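Local coordinates for protein M32 carboxypeptidase (Chitinophagaceae bacterium, PDB 7A03) that probably removes amino acids from the C-terminal ends of peptides as a metal-dependent carboxypeptidase of the M32 family, at residues Gln10-Tyr14 against Leu70-Leu74; Trp33-Tyr38 against Arg230-Ser234; Pro134-Arg138 against Thr379-Asn383; Glu179-Leu184 against Phe486-Leu490; Ala197-Leu202 against Glu336-Ile341. All coordinates share one frame. Residue numbers count along the deposited sequence, not the author numbering.

Interaction 1: residues Gln10-Tyr14 against Leu70-Leu74; sequences QYAAY and LLHEL
Helix-helix packing at a signed crossing angle of -139° joins two helices of this largely helical M32 carboxypeptidase: Gln10-Tyr14 near the start of helix 9-37 meets Leu70-Leu74, the last turn of helix 65-74. Both segments are alpha-helical, with bonds Tyr14 N to Gln10 O (3.0 Å) and Leu74 N to Leu70 O (2.9 Å). Their axes approach to 10.1 Å; Tyr14 CA lies 6.8 Å from Leu70 CA and Tyr11 CA 7.0 Å from Leu74 CA. No hydrogen bond crosses; the contact is mostly apolar, made by leucine methyl groups against Gln10, Ala13 and the tyrosines. Leu70 (t,p) lays CD2 3.4 Å from Tyr14 N, 3.9 Å from Ala13 CB and 4.0 Å from Tyr14 CB, with CD1 3.7 Å from Gln10 O. Leu71 (m,t) sends CD2 to 3.6 Å from Tyr14 CE1. Glu73 borders the contact, OE2 4.3 Å from Gln10 CB. Leu74, also m,t, has the largest covered area. Both tyrosines (chi1 t) bond through OH to helix 82-100, Tyr11 to Asn87 and Tyr14 to Ser91. Leu74 CD2 meets Gln10 CG at 3.4 Å and Tyr11 CB at 4.1 Å, whereas its CD1 lies 3.6 Å from Tyr14 CB.

Interaction 2: residues Trp33-Tyr38 against Arg230-Ser234; sequences WDQETY and RQDIS. With CIT (citric acid), chain G.
Asp232 is the most covered residue where the C-terminal end of helix 9-37 meets the edge strand 229-233 of a small mixed sheet. The axes of helix 33-37 and strand 230-233 come within 9.4 Å, their directions 45° apart; Thr37 CA is 5.5 Å from Ser234 CA. Asp232 (chi1 m) accepts a hydrogen bond at OD1 from Tyr38 OH (2.5 Å). Trp33 CZ2, at the ring edge, lies 3.4 Å from Asp232 OD2, and water 1 joins Trp33 NE1 (2.8 Å) to that OD2 (2.7 Å). Arg230 NE and NH2 form a two-pronged, hydrogen-bonded salt bridge with Asp232 OD2 (2.7 Å) and OD1 (2.8 Å). Ser234 CB lies 3.6 Å from Glu36 O; its OG bonds to Thr250. Thr37 (chi1 p) turns OG1 to Trp33 O (2.8 Å) and sets CG2 4.1 Å from Asp232 CB. Citric acid, probably from the crystallisation liquor, accepts a hydrogen bond at O2 from Gln231 N (2.9 Å). Such chemistry implies a polar, hydrated joint in which an arginine-paired carboxylate receives the tyrosine hydroxyl.

Interaction 3: residues Pro134-Arg138 against Thr379-Asn383; sequences PALAR and TKDLN
The side of helix 129-150 packs on the type II turn that leads into helix 382-394, Ala137 and Thr379 allowing the closest approach of the backbones (CA to CA 5.8 Å). Pro134-Arg138 is helical, with Arg138 N bonded to Pro134 O (3.0 Å), although kinked at Pro134. The turn, Thr379-Leu382, is closed by a weak Leu382 N to Thr379 O bond (3.3 Å); Asp381, at the N-cap position, makes no side-chain capping bond. Thr379, with chi1 at 176°, presents CG2 to Ala137 CB at 3.4 Å and OG1 to Leu136 CD2 at 3.8 Å; OG1 also makes a weak hydrogen bond to Glu133. Leu136 and Leu382 share the t,p rotamer, and their CD2 atoms meet at 3.7 Å. Lys380 starts away, yet its bent chain (chi2 -31°, chi4 -108°) brings NZ 4.2 Å from Ala137 CB, in a salt bridge with Glu133. Tyr129 and Trp411 both touch the two leucines; helix 129-150 lies between helix 103-126, which touches Ala135 and Arg138, and the start of helix 382-394.

Interaction 4: residues Glu179-Leu184 against Phe486-Leu490; sequences EVKTAL and FSYFL
Glu179, opening the first segment, lies level with Phe486, their CA atoms 7.1 Å apart. Its m,t side chain places OE1 3.5 Å from Phe486 CB, and water 5 joins Glu179 OE1 (2.5 Å) to Phe486 N (2.9 Å). Val180 (chi1 t) follows with CG2 3.7 Å from Phe486 CE1, its CA lying over one face of that ring. Both segments are helical and run nearly side by side: the axes come within 10.9 Å at a signed angle of -28°, and a wider pi-type turn spans residues 180-184. This is knobs-into-holes packing between helix 170-192 and the C-terminal helix 486-497, with Phe486 (chi1 174°, chi2 78°) as the knob among Glu179, Val180, Ala183 and Leu184. Beyond it, Phe427 of helix 420-439 meets the rings of Phe486 and Phe489 edge-to-face. Ala183 stands opposite Leu490 (CA to CA 7.4 Å), its CB 3.8 Å from Phe486 CE2 and 3.7 Å from Leu490 CD2; Leu490 is in the t,p rotamer. Leu184, m,t, closes the hole with CG 3.8 Å from Phe486 CZ at the ring edge, while its CD2 lies 4.1 Å from Leu490 CD1 and its CD1 4.4 Å from Phe489 CE2.

Interaction 5: residues Ala197-Leu202 against Glu336-Ile341; sequences ARRDFL and EFYKAI
Ala340 is the apolar centre, its small side chain allowing the backbones to come close: Arg199 CA is 5.0 Å from Ala340 CA. Phe201, with chi1 p, puts CZ 3.5 Å from Ala340 CB and CE1 4.1 Å from Phe337 CD1. Leu202 (m,t) places CD1 4.0 Å from Ala340 CB and CD2 4.0 Å from Phe337 CE1. Phe201 and Leu202 lie in the 3-10 segment that starts at Asp200; Glu336 to Ala340 is helical (Ala340 N to Glu336 O 2.9 Å). Farther out, the extended Arg199 chain sets CG 3.5 Å from Ala340 CB and NE 2.9 Å from Ala340 O. Water 6 links Arg198 O (2.6 Å) with Glu336 O (2.7 Å). At the polar edge, Arg198 NH1 forms a salt bridge to Glu336 OE1 (3.1 Å); NH1 also bonds to Asn331 O, and OE1 accepts from Ser333 N. The arrangement is that of a connecting loop, the link between helices 170-192 and 208-222, laid across short helix 334-341, whose Phe337 ring meets Trp314 edge-to-face and also touches Tyr318.

From the N terminus, helix 9-37 enters two contacts: interaction 1 ties its start to helix 65-74, closing a short, mainly helical loop, while interaction 2 carries its far end to the edge strand 229-233. These two cross along the chain, although their centres are about 37 Å apart; interaction 1 is in series with interactions 3, 4 and 5. Interaction 3 opens on helix 129-150 and interaction 4 on helix 170-192; both cross interaction 2 and each other. Interaction 5 opens next, crosses interaction 2 and closes at helix 334-341, so it is nested within both interaction 3, which ends at 379-383, and interaction 4, which reaches the C-terminal helix. Interactions 1 and 5 lie on opposite sides of the chain's centre.

Interaction 1: residues Gln10-Tyr14 against Leu70-Leu74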
# COMPACT_ATOMS: atom_id res chain seq x y z
N GLN A 10 10.44 -4.31 34.62
CA GLN A 10 11.22 -3.92 33.46
C GLN A 10 10.40 -3.97 32.17
O GLN A 10 10.51 -3.08 31.32
CB GLN A 10 12.48 -4.79 33.37
CG GLN A 10 12.27 -6.32 33.19
CD GLN A 10 11.18 -6.92 34.07
OE1 GLN A 10 11.07 -6.60 35.25
NE2 GLN A 10 10.37 -7.80 33.48
N TYR A 11 9.56 -5.00 32.00
CA TYR A 11 8.70 -5.00 30.82
C TYR A 11 7.72 -3.83 30.87
O TYR A 11 7.45 -3.21 29.84
CB TYR A 11 7.98 -6.34 30.65
CG TYR A 11 7.23 -6.43 29.34
CD1 TYR A 11 7.88 -6.84 28.19
CD2 TYR A 11 5.89 -6.07 29.25
CE1 TYR A 11 7.21 -6.90 26.97
CE2 TYR A 11 5.22 -6.12 28.04
CZ TYR A 11 5.88 -6.56 26.91
OH TYR A 11 5.22 -6.61 25.71
N ALA A 12 7.20 -3.51 32.06
CA ALA A 12 6.31 -2.36 32.17
C ALA A 12 7.04 -1.07 31.82
O ALA A 12 6.43 -0.16 31.24
CB ALA A 12 5.70 -2.28 33.58
N ALA A 13 8.34 -0.97 32.13
CA ALA A 13 9.07 0.24 31.74
C ALA A 13 9.26 0.31 30.23
O ALA A 13 9.17 1.39 29.63
CB ALA A 13 10.41 0.31 32.48
N TYR A 14 9.52 -0.85 29.60
CA TYR A 14 9.55 -0.90 28.13
C TYR A 14 8.23 -0.42 27.53
O TYR A 14 8.21 0.40 26.60
CB TYR A 14 9.88 -2.32 27.69
CG TYR A 14 9.45 -2.66 26.29
CD1 TYR A 14 10.17 -2.21 25.18
CD2 TYR A 14 8.33 -3.46 26.06
CE1 TYR A 14 9.77 -2.53 23.88
CE2 TYR A 14 7.92 -3.77 24.78
CZ TYR A 14 8.65 -3.32 23.69
OH TYR A 14 8.21 -3.66 22.42
N LEU A 70 17.37 -1.22 28.27
CA LEU A 70 16.19 -1.99 28.67
C LEU A 70 15.91 -3.13 27.70
O LEU A 70 15.61 -4.26 28.11
CB LEU A 70 15.01 -1.03 28.72
CG LEU A 70 13.72 -1.44 29.42
CD1 LEU A 70 13.99 -1.92 30.84
CD2 LEU A 70 12.81 -0.22 29.43
N LEU A 71 15.97 -2.85 26.39
CA LEU A 71 15.70 -3.91 25.42
C LEU A 71 16.72 -5.03 25.54
O LEU A 71 16.36 -6.22 25.47
CB LEU A 71 15.72 -3.33 24.01
CG LEU A 71 14.53 -2.43 23.69
CD1 LEU A 71 14.79 -1.65 22.42
CD2 LEU A 71 13.26 -3.28 23.58
N HIS A 72 17.99 -4.68 25.72
CA HIS A 72 19.02 -5.70 25.86
C HIS A 72 18.85 -6.52 27.14
O HIS A 72 19.14 -7.72 27.14
CB HIS A 72 20.40 -5.05 25.77
CG HIS A 72 20.84 -4.77 24.37
ND1 HIS A 72 21.07 -5.77 23.45
CD2 HIS A 72 21.11 -3.60 23.73
CE1 HIS A 72 21.45 -5.23 22.31
NE2 HIS A 72 21.48 -3.92 22.45
N GLU A 73 18.37 -5.89 28.21
CA GLU A 73 18.08 -6.64 29.43
C GLU A 73 16.89 -7.57 29.24
O GLU A 73 16.92 -8.73 29.67
CB GLU A 73 17.82 -5.66 30.58
CG GLU A 73 17.25 -6.29 31.83
CD GLU A 73 16.85 -5.25 32.87
OE1 GLU A 73 16.74 -4.06 32.51
OE2 GLU A 73 16.65 -5.63 34.05
N LEU A 74 15.84 -7.10 28.57
CA LEU A 74 14.64 -7.90 28.38
C LEU A 74 14.85 -9.03 27.39
O LEU A 74 14.12 -10.03 27.44
CB LEU A 74 13.49 -7.01 27.95
CG LEU A 74 12.92 -6.19 29.11
CD1 LEU A 74 12.25 -4.91 28.62
CD2 LEU A 74 11.95 -7.06 29.86

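Interaction 2: residues Trp33-Tyr38 against Arg230-Ser234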
# COMPACT_ATOMS: atom_id res chain seq x y z
N TRP A 33 -3.06 14.46 9.28
CA TRP A 33 -4.43 14.27 8.82
C TRP A 33 -5.10 15.61 8.61
O TRP A 33 -5.71 15.87 7.56
CB TRP A 33 -5.20 13.43 9.85
CG TRP A 33 -6.67 13.41 9.60
CD1 TRP A 33 -7.36 12.57 8.78
CD2 TRP A 33 -7.66 14.29 10.18
NE1 TRP A 33 -8.71 12.86 8.81
CE2 TRP A 33 -8.91 13.91 9.67
CE3 TRP A 33 -7.60 15.35 11.09
CZ2 TRP A 33 -10.11 14.56 10.03
CZ3 TRP A 33 -8.78 16.00 11.44
CH2 TRP A 33 -10.01 15.60 10.92
N ASP A 34 -4.91 16.52 9.58
CA ASP A 34 -5.49 17.84 9.45
C ASP A 34 -4.85 18.60 8.30
O ASP A 34 -5.54 19.33 7.56
CB ASP A 34 -5.33 18.59 10.77
CG ASP A 34 -5.84 20.00 10.70
OD1 ASP A 34 -7.08 20.20 10.74
OD2 ASP A 34 -4.98 20.91 10.58
N GLN A 35 -3.55 18.40 8.09
CA GLN A 35 -2.85 19.01 6.96
C GLN A 35 -3.52 18.64 5.65
O GLN A 35 -3.59 19.46 4.73
CB GLN A 35 -1.41 18.52 6.98
CG GLN A 35 -0.49 19.06 5.90
CD GLN A 35 0.95 18.65 6.21
OE1 GLN A 35 1.26 17.47 6.31
NE2 GLN A 35 1.83 19.63 6.39
N GLU A 36 -4.02 17.40 5.54
CA GLU A 36 -4.68 16.98 4.31
C GLU A 36 -6.16 17.34 4.24
O GLU A 36 -6.75 17.28 3.15
CB GLU A 36 -4.55 15.46 4.12
CG GLU A 36 -3.09 14.99 3.95
CD GLU A 36 -2.41 15.61 2.75
OE1 GLU A 36 -3.03 15.68 1.67
OE2 GLU A 36 -1.25 16.05 2.89
N THR A 37 -6.79 17.68 5.36
CA THR A 37 -8.25 17.81 5.33
C THR A 37 -8.75 19.22 5.59
O THR A 37 -9.62 19.71 4.86
CB THR A 37 -8.89 16.84 6.32
OG1 THR A 37 -8.28 17.02 7.60
CG2 THR A 37 -8.70 15.41 5.86
N TYR A 38 -8.27 19.87 6.65
CA TYR A 38 -8.87 21.12 7.11
C TYR A 38 -7.89 22.28 7.25
O TYR A 38 -8.35 23.41 7.46
CB TYR A 38 -9.63 20.91 8.43
CG TYR A 38 -10.84 20.02 8.21
CD1 TYR A 38 -11.93 20.49 7.50
CD2 TYR A 38 -10.86 18.71 8.66
CE1 TYR A 38 -13.03 19.68 7.26
CE2 TYR A 38 -11.95 17.90 8.44
CZ TYR A 38 -13.03 18.39 7.73
OH TYR A 38 -14.14 17.59 7.49
N ARG A 230 -14.06 7.96 10.98
CA ARG A 230 -14.85 8.92 10.22
C ARG A 230 -14.20 9.05 8.85
O ARG A 230 -13.04 8.67 8.65
CB ARG A 230 -14.91 10.29 10.92
CG ARG A 230 -13.54 10.94 11.14
CD ARG A 230 -13.68 12.44 11.60
NE ARG A 230 -14.28 13.25 10.54
CZ ARG A 230 -15.55 13.67 10.54
NH1 ARG A 230 -16.33 13.42 11.59
NH2 ARG A 230 -16.00 14.36 9.51
N GLN A 231 -14.96 9.60 7.91
CA GLN A 231 -14.50 9.87 6.56
C GLN A 231 -14.55 11.36 6.29
O GLN A 231 -15.50 12.05 6.70
CB GLN A 231 -15.35 9.15 5.50
CG GLN A 231 -14.85 9.41 4.07
CD GLN A 231 -15.60 8.62 3.01
OE1 GLN A 231 -16.73 8.97 2.63
NE2 GLN A 231 -14.96 7.59 2.49
N ASP A 232 -13.55 11.84 5.55
CA ASP A 232 -13.47 13.22 5.10
C ASP A 232 -12.96 13.23 3.67
O ASP A 232 -12.54 12.19 3.14
CB ASP A 232 -12.57 14.07 6.02
CG ASP A 232 -13.13 14.18 7.43
OD1 ASP A 232 -14.00 15.05 7.64
OD2 ASP A 232 -12.73 13.37 8.30
N ILE A 233 -13.05 14.37 3.02
CA ILE A 233 -12.52 14.55 1.67
C ILE A 233 -11.06 14.98 1.75
O ILE A 233 -10.68 15.83 2.57
CB ILE A 233 -13.34 15.61 0.90
CG1 ILE A 233 -14.79 15.16 0.74
CG2 ILE A 233 -12.71 15.89 -0.46
CD1 ILE A 233 -15.00 14.04 -0.29
N SER A 234 -10.21 14.39 0.90
CA SER A 234 -8.85 14.87 0.71
C SER A 234 -8.45 14.71 -0.75
O SER A 234 -9.17 14.08 -1.54
CB SER A 234 -7.88 14.20 1.69
OG SER A 234 -7.46 12.94 1.21
C1 CIT G . -18.53 10.99 8.34
O1 CIT G . -18.10 12.00 7.74
O2 CIT G . -17.72 10.15 8.78
C2 CIT G . -20.02 10.82 8.54
O HOH W 1 -10.86 11.45 7.83
O HOH W 2 -4.82 13.64 0.64
O HOH W 3 -11.62 17.74 3.98
O HOH W 4 -14.31 16.59 4.59

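Interaction 3: residues Pro134-Arg138 against Thr379-Asn383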
# COMPACT_ATOMS: atom_id res chain seq x y z
N PRO A 134 20.58 15.10 -11.84
CA PRO A 134 21.67 15.19 -10.85
C PRO A 134 21.24 14.83 -9.43
O PRO A 134 21.97 14.09 -8.74
CB PRO A 134 22.14 16.65 -10.98
CG PRO A 134 21.77 17.04 -12.37
CD PRO A 134 20.46 16.35 -12.63
N ALA A 135 20.09 15.33 -8.98
CA ALA A 135 19.59 14.98 -7.66
C ALA A 135 19.35 13.47 -7.55
O ALA A 135 19.68 12.86 -6.52
CB ALA A 135 18.31 15.76 -7.34
N LEU A 136 18.81 12.86 -8.60
CA LEU A 136 18.57 11.42 -8.56
C LEU A 136 19.89 10.64 -8.54
O LEU A 136 19.99 9.60 -7.88
CB LEU A 136 17.70 10.98 -9.74
CG LEU A 136 17.27 9.51 -9.68
CD1 LEU A 136 16.38 9.26 -8.46
CD2 LEU A 136 16.58 9.05 -10.96
N ALA A 137 20.90 11.13 -9.25
CA ALA A 137 22.21 10.47 -9.22
C ALA A 137 22.80 10.51 -7.82
O ALA A 137 23.34 9.50 -7.33
CB ALA A 137 23.15 11.16 -10.21
N ARG A 138 22.71 11.67 -7.16
CA ARG A 138 23.16 11.79 -5.77
C ARG A 138 22.40 10.83 -4.85
O ARG A 138 23.00 10.11 -4.03
CB ARG A 138 23.00 13.25 -5.32
CG ARG A 138 23.30 13.52 -3.85
CD ARG A 138 24.69 13.07 -3.45
NE ARG A 138 25.06 13.62 -2.15
CZ ARG A 138 26.16 13.29 -1.48
NH1 ARG A 138 27.01 12.40 -1.99
NH2 ARG A 138 26.41 13.84 -0.30
N THR A 379 21.74 6.41 -13.96
CA THR A 379 20.74 7.46 -13.99
C THR A 379 20.86 8.35 -15.22
O THR A 379 19.93 9.11 -15.52
CB THR A 379 20.84 8.30 -12.73
OG1 THR A 379 19.92 9.40 -12.80
CG2 THR A 379 22.23 8.84 -12.58
N LYS A 380 21.98 8.28 -15.94
CA LYS A 380 22.12 9.04 -17.18
C LYS A 380 21.15 8.48 -18.21
O LYS A 380 21.17 7.27 -18.49
CB LYS A 380 23.57 8.93 -17.68
CG LYS A 380 24.63 9.60 -16.80
CD LYS A 380 24.08 10.82 -16.06
CE LYS A 380 25.18 11.62 -15.35
NZ LYS A 380 25.09 11.44 -13.87
N ASP A 381 20.29 9.34 -18.75
CA ASP A 381 19.31 8.93 -19.76
C ASP A 381 18.35 7.87 -19.21
O ASP A 381 17.97 6.92 -19.91
CB ASP A 381 19.98 8.46 -21.06
CG ASP A 381 20.18 9.60 -22.05
OD1 ASP A 381 19.22 9.92 -22.78
OD2 ASP A 381 21.29 10.16 -22.09
N LEU A 382 17.97 8.02 -17.95
CA LEU A 382 17.02 7.07 -17.38
C LEU A 382 15.65 7.18 -18.04
O LEU A 382 14.90 6.20 -18.06
CB LEU A 382 16.92 7.28 -15.87
CG LEU A 382 16.19 6.19 -15.08
CD1 LEU A 382 16.92 4.87 -15.21
CD2 LEU A 382 16.04 6.58 -13.64
N ASN A 383 15.32 8.35 -18.58
CA ASN A 383 14.04 8.50 -19.27
C ASN A 383 13.96 7.57 -20.48
O ASN A 383 12.91 6.96 -20.72
CB ASN A 383 13.81 9.96 -19.67
CG ASN A 383 14.92 10.50 -20.54
OD1 ASN A 383 16.09 10.16 -20.36
ND2 ASN A 383 14.57 11.34 -21.50

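Interaction 4: residues Glu179-Leu184 against Phe486-Leu490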
# COMPACT_ATOMS: atom_id res chain seq x y z
N GLU A 179 6.96 -14.66 -13.32
CA GLU A 179 5.60 -15.19 -13.49
C GLU A 179 4.63 -14.12 -13.97
O GLU A 179 3.79 -14.38 -14.84
CB GLU A 179 5.13 -15.84 -12.19
CG GLU A 179 5.75 -17.21 -11.94
CD GLU A 179 5.84 -17.59 -10.47
OE1 GLU A 179 5.52 -16.76 -9.60
OE2 GLU A 179 6.23 -18.75 -10.19
N VAL A 180 4.72 -12.91 -13.42
CA VAL A 180 3.91 -11.80 -13.91
C VAL A 180 4.07 -11.66 -15.42
O VAL A 180 3.09 -11.63 -16.17
CB VAL A 180 4.24 -10.49 -13.17
CG1 VAL A 180 3.68 -9.29 -13.92
CG2 VAL A 180 3.71 -10.52 -11.75
N LYS A 181 5.32 -11.59 -15.89
CA LYS A 181 5.56 -11.44 -17.32
C LYS A 181 4.96 -12.61 -18.09
O LYS A 181 4.09 -12.42 -18.95
CB LYS A 181 7.06 -11.31 -17.60
CG LYS A 181 7.40 -11.02 -19.06
CD LYS A 181 7.57 -12.30 -19.88
CE LYS A 181 7.17 -12.11 -21.33
NZ LYS A 181 7.67 -13.22 -22.18
N THR A 182 5.37 -13.83 -17.74
CA THR A 182 5.07 -14.97 -18.60
C THR A 182 3.60 -15.34 -18.56
O THR A 182 3.11 -15.97 -19.50
CB THR A 182 5.90 -16.20 -18.19
OG1 THR A 182 5.63 -16.56 -16.84
CG2 THR A 182 7.40 -15.91 -18.34
N ALA A 183 2.88 -14.96 -17.51
CA ALA A 183 1.47 -15.32 -17.39
C ALA A 183 0.54 -14.18 -17.77
O ALA A 183 -0.48 -14.41 -18.43
CB ALA A 183 1.16 -15.79 -15.97
N LEU A 184 0.85 -12.94 -17.39
CA LEU A 184 -0.04 -11.84 -17.71
C LEU A 184 0.17 -11.27 -19.10
O LEU A 184 -0.78 -10.70 -19.66
CB LEU A 184 0.06 -10.72 -16.67
CG LEU A 184 -0.28 -11.12 -15.23
CD1 LEU A 184 -0.27 -9.86 -14.35
CD2 LEU A 184 -1.62 -11.85 -15.10
N PHE A 486 2.07 -16.58 -6.83
CA PHE A 486 1.39 -15.79 -7.84
C PHE A 486 0.24 -16.56 -8.50
O PHE A 486 -0.69 -15.93 -9.02
CB PHE A 486 2.40 -15.33 -8.90
CG PHE A 486 1.78 -14.64 -10.07
CD1 PHE A 486 1.37 -13.32 -9.96
CD2 PHE A 486 1.56 -15.32 -11.26
CE1 PHE A 486 0.77 -12.67 -11.02
CE2 PHE A 486 0.96 -14.67 -12.32
CZ PHE A 486 0.57 -13.35 -12.21
N SER A 487 0.30 -17.89 -8.50
CA SER A 487 -0.75 -18.69 -9.14
C SER A 487 -2.15 -18.32 -8.66
O SER A 487 -3.12 -18.36 -9.43
CB SER A 487 -0.48 -20.17 -8.91
OG SER A 487 -0.44 -20.48 -7.53
N TYR A 488 -2.29 -17.96 -7.38
CA TYR A 488 -3.60 -17.58 -6.88
C TYR A 488 -4.14 -16.35 -7.61
O TYR A 488 -5.31 -16.33 -8.04
CB TYR A 488 -3.51 -17.31 -5.38
CG TYR A 488 -3.38 -18.52 -4.48
CD1 TYR A 488 -2.14 -19.01 -4.13
CD2 TYR A 488 -4.51 -19.14 -3.96
CE1 TYR A 488 -2.02 -20.10 -3.28
CE2 TYR A 488 -4.40 -20.24 -3.11
CZ TYR A 488 -3.15 -20.70 -2.78
OH TYR A 488 -3.04 -21.78 -1.93
N PHE A 489 -3.30 -15.31 -7.73
CA PHE A 489 -3.71 -14.13 -8.48
C PHE A 489 -4.02 -14.50 -9.92
O PHE A 489 -4.99 -14.01 -10.50
CB PHE A 489 -2.63 -13.06 -8.43
CG PHE A 489 -3.04 -11.79 -9.10
CD1 PHE A 489 -3.76 -10.81 -8.41
CD2 PHE A 489 -2.73 -11.56 -10.43
CE1 PHE A 489 -4.15 -9.64 -9.04
CE2 PHE A 489 -3.12 -10.38 -11.06
CZ PHE A 489 -3.83 -9.42 -10.37
N LEU A 490 -3.20 -15.38 -10.52
CA LEU A 490 -3.43 -15.73 -11.91
C LEU A 490 -4.80 -16.39 -12.08
O LEU A 490 -5.55 -16.04 -12.99
CB LEU A 490 -2.32 -16.63 -12.46
CG LEU A 490 -2.49 -17.03 -13.94
CD1 LEU A 490 -2.59 -15.81 -14.82
CD2 LEU A 490 -1.37 -17.95 -14.42
O HOH W 5 4.81 -17.25 -7.30

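Interaction 5: residues Ala197-Leu202 against Glu336-Ile341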
# COMPACT_ATOMS: atom_id res chain seq x y z
N ALA A 197 -16.27 -3.02 -24.81
CA ALA A 197 -17.46 -3.01 -23.97
C ALA A 197 -17.96 -1.58 -23.78
O ALA A 197 -17.16 -0.64 -23.77
CB ALA A 197 -17.16 -3.61 -22.59
N ARG A 198 -19.29 -1.48 -23.74
CA ARG A 198 -20.00 -0.32 -23.23
C ARG A 198 -19.51 0.00 -21.83
O ARG A 198 -19.25 -0.88 -21.02
CB ARG A 198 -21.50 -0.63 -23.20
CG ARG A 198 -22.41 0.59 -23.11
CD ARG A 198 -23.84 0.18 -22.76
NE ARG A 198 -24.66 1.31 -22.34
CZ ARG A 198 -25.91 1.20 -21.89
NH1 ARG A 198 -26.47 0.00 -21.79
NH2 ARG A 198 -26.58 2.28 -21.52
N ARG A 199 -19.46 1.29 -21.55
CA ARG A 199 -18.67 1.87 -20.47
C ARG A 199 -18.82 3.38 -20.30
O ARG A 199 -18.52 3.91 -19.23
CB ARG A 199 -17.18 1.48 -20.56
CG ARG A 199 -16.50 1.51 -19.20
CD ARG A 199 -14.99 1.39 -19.26
NE ARG A 199 -14.41 1.60 -17.93
CZ ARG A 199 -13.16 1.96 -17.70
NH1 ARG A 199 -12.32 2.15 -18.72
NH2 ARG A 199 -12.73 2.13 -16.46
N ASP A 200 -19.30 4.09 -21.33
CA ASP A 200 -19.36 5.54 -21.19
C ASP A 200 -20.39 5.99 -20.16
O ASP A 200 -20.33 7.14 -19.71
CB ASP A 200 -19.52 6.24 -22.54
CG ASP A 200 -20.81 5.87 -23.24
OD1 ASP A 200 -21.58 5.04 -22.71
OD2 ASP A 200 -21.05 6.42 -24.34
N PHE A 201 -21.30 5.11 -19.74
CA PHE A 201 -22.20 5.44 -18.65
C PHE A 201 -21.46 5.75 -17.35
O PHE A 201 -22.00 6.45 -16.49
CB PHE A 201 -23.22 4.32 -18.41
CG PHE A 201 -22.61 2.94 -18.30
CD1 PHE A 201 -22.08 2.50 -17.09
CD2 PHE A 201 -22.59 2.08 -19.39
CE1 PHE A 201 -21.51 1.23 -16.98
CE2 PHE A 201 -22.04 0.81 -19.28
CZ PHE A 201 -21.51 0.39 -18.07
N LEU A 202 -20.22 5.27 -17.20
CA LEU A 202 -19.47 5.58 -16.00
C LEU A 202 -19.00 7.03 -15.97
O LEU A 202 -18.63 7.53 -14.91
CB LEU A 202 -18.26 4.65 -15.84
CG LEU A 202 -18.53 3.18 -15.54
CD1 LEU A 202 -17.19 2.47 -15.43
CD2 LEU A 202 -19.32 3.00 -14.26
N GLU A 336 -23.16 -5.56 -18.13
CA GLU A 336 -22.48 -4.40 -18.71
C GLU A 336 -21.70 -3.64 -17.65
O GLU A 336 -20.55 -3.23 -17.87
CB GLU A 336 -23.48 -3.49 -19.40
CG GLU A 336 -24.10 -4.12 -20.63
CD GLU A 336 -25.21 -3.29 -21.23
OE1 GLU A 336 -26.08 -2.82 -20.47
OE2 GLU A 336 -25.22 -3.12 -22.47
N PHE A 337 -22.32 -3.43 -16.48
CA PHE A 337 -21.66 -2.72 -15.40
C PHE A 337 -20.43 -3.48 -14.91
O PHE A 337 -19.36 -2.90 -14.71
CB PHE A 337 -22.66 -2.48 -14.27
CG PHE A 337 -22.10 -1.66 -13.15
CD1 PHE A 337 -22.10 -0.27 -13.21
CD2 PHE A 337 -21.58 -2.28 -12.03
CE1 PHE A 337 -21.58 0.48 -12.17
CE2 PHE A 337 -21.06 -1.53 -11.00
CZ PHE A 337 -21.06 -0.16 -11.07
N TYR A 338 -20.57 -4.80 -14.75
CA TYR A 338 -19.47 -5.65 -14.27
C TYR A 338 -18.28 -5.60 -15.24
O TYR A 338 -17.12 -5.42 -14.82
CB TYR A 338 -20.01 -7.07 -14.12
CG TYR A 338 -18.99 -8.16 -13.88
CD1 TYR A 338 -18.19 -8.15 -12.74
CD2 TYR A 338 -18.83 -9.19 -14.78
CE1 TYR A 338 -17.26 -9.15 -12.52
CE2 TYR A 338 -17.91 -10.19 -14.57
CZ TYR A 338 -17.13 -10.17 -13.44
OH TYR A 338 -16.21 -11.18 -13.23
N LYS A 339 -18.57 -5.69 -16.53
CA LYS A 339 -17.50 -5.61 -17.52
C LYS A 339 -16.86 -4.22 -17.51
O LYS A 339 -15.64 -4.10 -17.63
CB LYS A 339 -18.04 -5.97 -18.90
CG LYS A 339 -18.43 -7.44 -19.04
CD LYS A 339 -17.27 -8.35 -18.63
CE LYS A 339 -17.68 -9.81 -18.55
NZ LYS A 339 -16.50 -10.68 -18.28
N ALA A 340 -17.67 -3.18 -17.33
CA ALA A 340 -17.15 -1.81 -17.41
C ALA A 340 -16.24 -1.48 -16.23
O ALA A 340 -15.25 -0.76 -16.39
CB ALA A 340 -18.33 -0.84 -17.45
N ILE A 341 -16.58 -1.99 -15.04
CA ILE A 341 -15.73 -1.75 -13.88
C ILE A 341 -14.52 -2.67 -13.85
O ILE A 341 -13.65 -2.50 -12.99
CB ILE A 341 -16.52 -1.77 -12.56
CG1 ILE A 341 -17.08 -3.18 -12.31
CG2 ILE A 341 -17.64 -0.73 -12.60
CD1 ILE A 341 -17.22 -3.55 -10.87
O HOH W 6 -19.90 -3.33 -20.48